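Local coordinates for WZI (Escherichia coli, PDB 2YNK), which is an outer-membrane beta-barrel lectin that takes part in assembly of the group 1 capsule, probably by binding the capsular polysaccharide at the cell surface, at residues A305-G310 and A329-N335. Coordinates in Å, arbitrary orientation, origin at the centre of the assembly. Residue numbers count along the deposited sequence, not the author numbering.
Sequences ANMFLG and AHDTRTN
Residues 306-310 and 329-331 run as extended antiparallel strands, their axes 4.7 Å apart at 176°, with Phe308 opposite Asp331, Leu309 opposite His330 and Gly310 opposite Ala329. Two hydrogen-bonded pairs carry the backbone pairing: Phe308 N to Asp331 O and Asp331 N to Phe308 O (both 2.8 Å), then Gly310 N to Ala329 O (2.9 Å) and Ala329 N to Gly310 O (2.7 Å). At the non-hydrogen-bonded pair between them, Leu309 CA lies 3.4 Å from Ala329 O and His330 CA 3.5 Å from Phe308 O as CA-H...O contacts. These are the open ends of the hairpin formed by strands 306-317 and 322-331, neighbouring staves of the 18-stranded closed antiparallel barrel, flanked by strands 287-295 and 368-377. Beyond Asp331 the chain leaves the strand, yet Asn335, in a left-handed conformation (50/42), returns to Asn306: Asn335 N donates to Asn306 O (3.1 Å) and Asn306 N to Asn335 OD1 (3.3 Å). An Asx turn shapes this exit, Arg333 N to Asp331 OD1 (3.0 Å), and a salt bridge from Arg333 NH2 to Asp331 OD2 (2.8 Å) braces it. Leu309 CD1 sits over the face of the His330 ring, 3.4 Å from its centroid (CH-pi); the ring's ND1 and NE2 are hydrogen-bonded to Asp361 and Glu328. Met307, a selenomethionine, packs its CG 3.8 Å from Thr332 CA, with SE 4.1 Å from Thr332 CB before the side chain leads away, and Ala305 CB meets Thr334 CG2 at 3.9 Å.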
loop_
_atom_site.group_PDB
_atom_site.type_symbol
_atom_site.label_atom_id
_atom_site.label_comp_id
_atom_site.label_asym_id
_atom_site.label_seq_id
_atom_site.Cartn_x
_atom_site.Cartn_y
_atom_site.Cartn_z
ATOM N N ALA A 305 19.977 9.926 7.641
ATOM C CA ALA A 305 18.873 10.089 8.599
ATOM C C ALA A 305 17.797 9.036 8.315
ATOM O O ALA A 305 16.622 9.356 8.093
ATOM C CB ALA A 305 18.307 11.493 8.519
ATOM N N ASN A 306 18.233 7.776 8.350
ATOM C CA ASN A 306 17.507 6.665 7.741
ATOM C C ASN A 306 16.513 5.939 8.634
ATOM O O ASN A 306 16.811 5.598 9.772
ATOM C CB ASN A 306 18.500 5.638 7.188
ATOM C CG ASN A 306 19.206 6.130 5.950
ATOM O OD1 ASN A 306 18.581 6.336 4.911
ATOM N ND2 ASN A 306 20.512 6.316 6.046
HETATM N N MSE A 307 15.331 5.695 8.077
HETATM C CA MSE A 307 14.331 4.816 8.677
HETATM C C MSE A 307 14.484 3.462 8.052
HETATM O O MSE A 307 14.840 3.355 6.882
HETATM C CB MSE A 307 12.936 5.368 8.411
HETATM C CG MSE A 307 12.807 6.730 9.084
HETATM SE SE MSE A 307 11.104 7.551 8.580
HETATM C CE MSE A 307 11.566 8.072 6.736
ATOM N N PHE A 308 14.208 2.422 8.829
ATOM C CA PHE A 308 14.445 1.056 8.399
ATOM C C PHE A 308 13.203 0.182 8.454
ATOM O O PHE A 308 12.282 0.407 9.256
ATOM C CB PHE A 308 15.533 0.432 9.254
ATOM C CG PHE A 308 16.877 1.046 9.047
ATOM C CD1 PHE A 308 17.269 2.155 9.790
ATOM C CD2 PHE A 308 17.753 0.524 8.103
ATOM C CE1 PHE A 308 18.515 2.726 9.604
ATOM C CE2 PHE A 308 19.001 1.091 7.912
ATOM C CZ PHE A 308 19.382 2.195 8.663
ATOM N N LEU A 309 13.206 -0.824 7.586
ATOM C CA LEU A 309 12.137 -1.801 7.512
ATOM C C LEU A 309 12.685 -3.098 6.929
ATOM O O LEU A 309 13.435 -3.075 5.956
ATOM C CB LEU A 309 11.011 -1.261 6.648
ATOM C CG LEU A 309 9.881 -2.213 6.251
ATOM C CD1 LEU A 309 8.626 -1.386 5.988
ATOM C CD2 LEU A 309 10.251 -3.091 5.048
ATOM N N GLY A 310 12.311 -4.215 7.540
ATOM C CA GLY A 310 12.719 -5.529 7.084
ATOM C C GLY A 310 11.654 -6.550 7.415
ATOM O O GLY A 310 10.857 -6.352 8.333
ATOM N N ALA A 329 9.553 -6.098 10.697
ATOM C CA ALA A 329 10.029 -5.129 11.700
ATOM C C ALA A 329 10.237 -3.749 11.079
ATOM O O ALA A 329 10.803 -3.649 9.995
ATOM C CB ALA A 329 11.318 -5.614 12.345
ATOM N N HIS A 330 9.760 -2.697 11.751
ATOM C CA HIS A 330 9.941 -1.316 11.290
ATOM C C HIS A 330 10.659 -0.496 12.320
ATOM O O HIS A 330 10.515 -0.728 13.514
ATOM C CB HIS A 330 8.597 -0.642 11.059
ATOM C CG HIS A 330 7.784 -1.221 9.929
ATOM N ND1 HIS A 330 6.747 -0.565 9.398
ATOM C CD2 HIS A 330 7.887 -2.423 9.225
ATOM C CE1 HIS A 330 6.202 -1.303 8.420
ATOM N NE2 HIS A 330 6.902 -2.439 8.317
ATOM N N ASP A 331 11.419 0.496 11.868
ATOM C CA ASP A 331 11.970 1.514 12.766
ATOM C C ASP A 331 11.950 2.874 12.076
ATOM O O ASP A 331 12.727 3.126 11.155
ATOM C CB ASP A 331 13.394 1.149 13.207
ATOM C CG ASP A 331 13.923 2.070 14.307
ATOM O OD1 ASP A 331 13.944 3.298 14.084
ATOM O OD2 ASP A 331 14.328 1.571 15.388
ATOM N N THR A 332 11.058 3.751 12.529
ATOM C CA THR A 332 10.913 5.076 11.929
ATOM C C THR A 332 11.538 6.187 12.785
ATOM O O THR A 332 11.200 7.366 12.643
ATOM C CB THR A 332 9.441 5.382 11.601
ATOM O OG1 THR A 332 8.669 5.368 12.808
ATOM C CG2 THR A 332 8.902 4.342 10.621
ATOM N N ARG A 333 12.461 5.813 13.661
ATOM C CA ARG A 333 13.369 6.789 14.250
ATOM C C ARG A 333 14.448 7.135 13.226
ATOM O O ARG A 333 14.503 6.541 12.147
ATOM C CB ARG A 333 14.016 6.231 15.520
ATOM C CG ARG A 333 13.029 5.905 16.630
ATOM C CD ARG A 333 13.720 5.271 17.821
ATOM N NE ARG A 333 14.129 3.900 17.533
ATOM C CZ ARG A 333 14.841 3.142 18.360
ATOM N NH1 ARG A 333 15.235 3.607 19.543
ATOM N NH2 ARG A 333 15.163 1.907 17.998
ATOM N N THR A 334 15.303 8.096 13.562
ATOM C CA THR A 334 16.461 8.405 12.733
ATOM C C THR A 334 17.667 7.602 13.215
ATOM O O THR A 334 18.145 7.780 14.347
ATOM C CB THR A 334 16.761 9.905 12.716
ATOM O OG1 THR A 334 15.836 10.547 11.830
ATOM C CG2 THR A 334 18.182 10.164 12.230
ATOM N N ASN A 335 18.137 6.709 12.345
ATOM C CA ASN A 335 19.195 5.765 12.674
ATOM C C ASN A 335 18.925 5.011 13.972
ATOM O O ASN A 335 19.822 4.820 14.782
ATOM C CB ASN A 335 20.544 6.481 12.749
ATOM C CG ASN A 335 20.887 7.215 11.469
ATOM O OD1 ASN A 335 20.572 6.754 10.368
ATOM N ND2 ASN A 335 21.550 8.357 11.607
#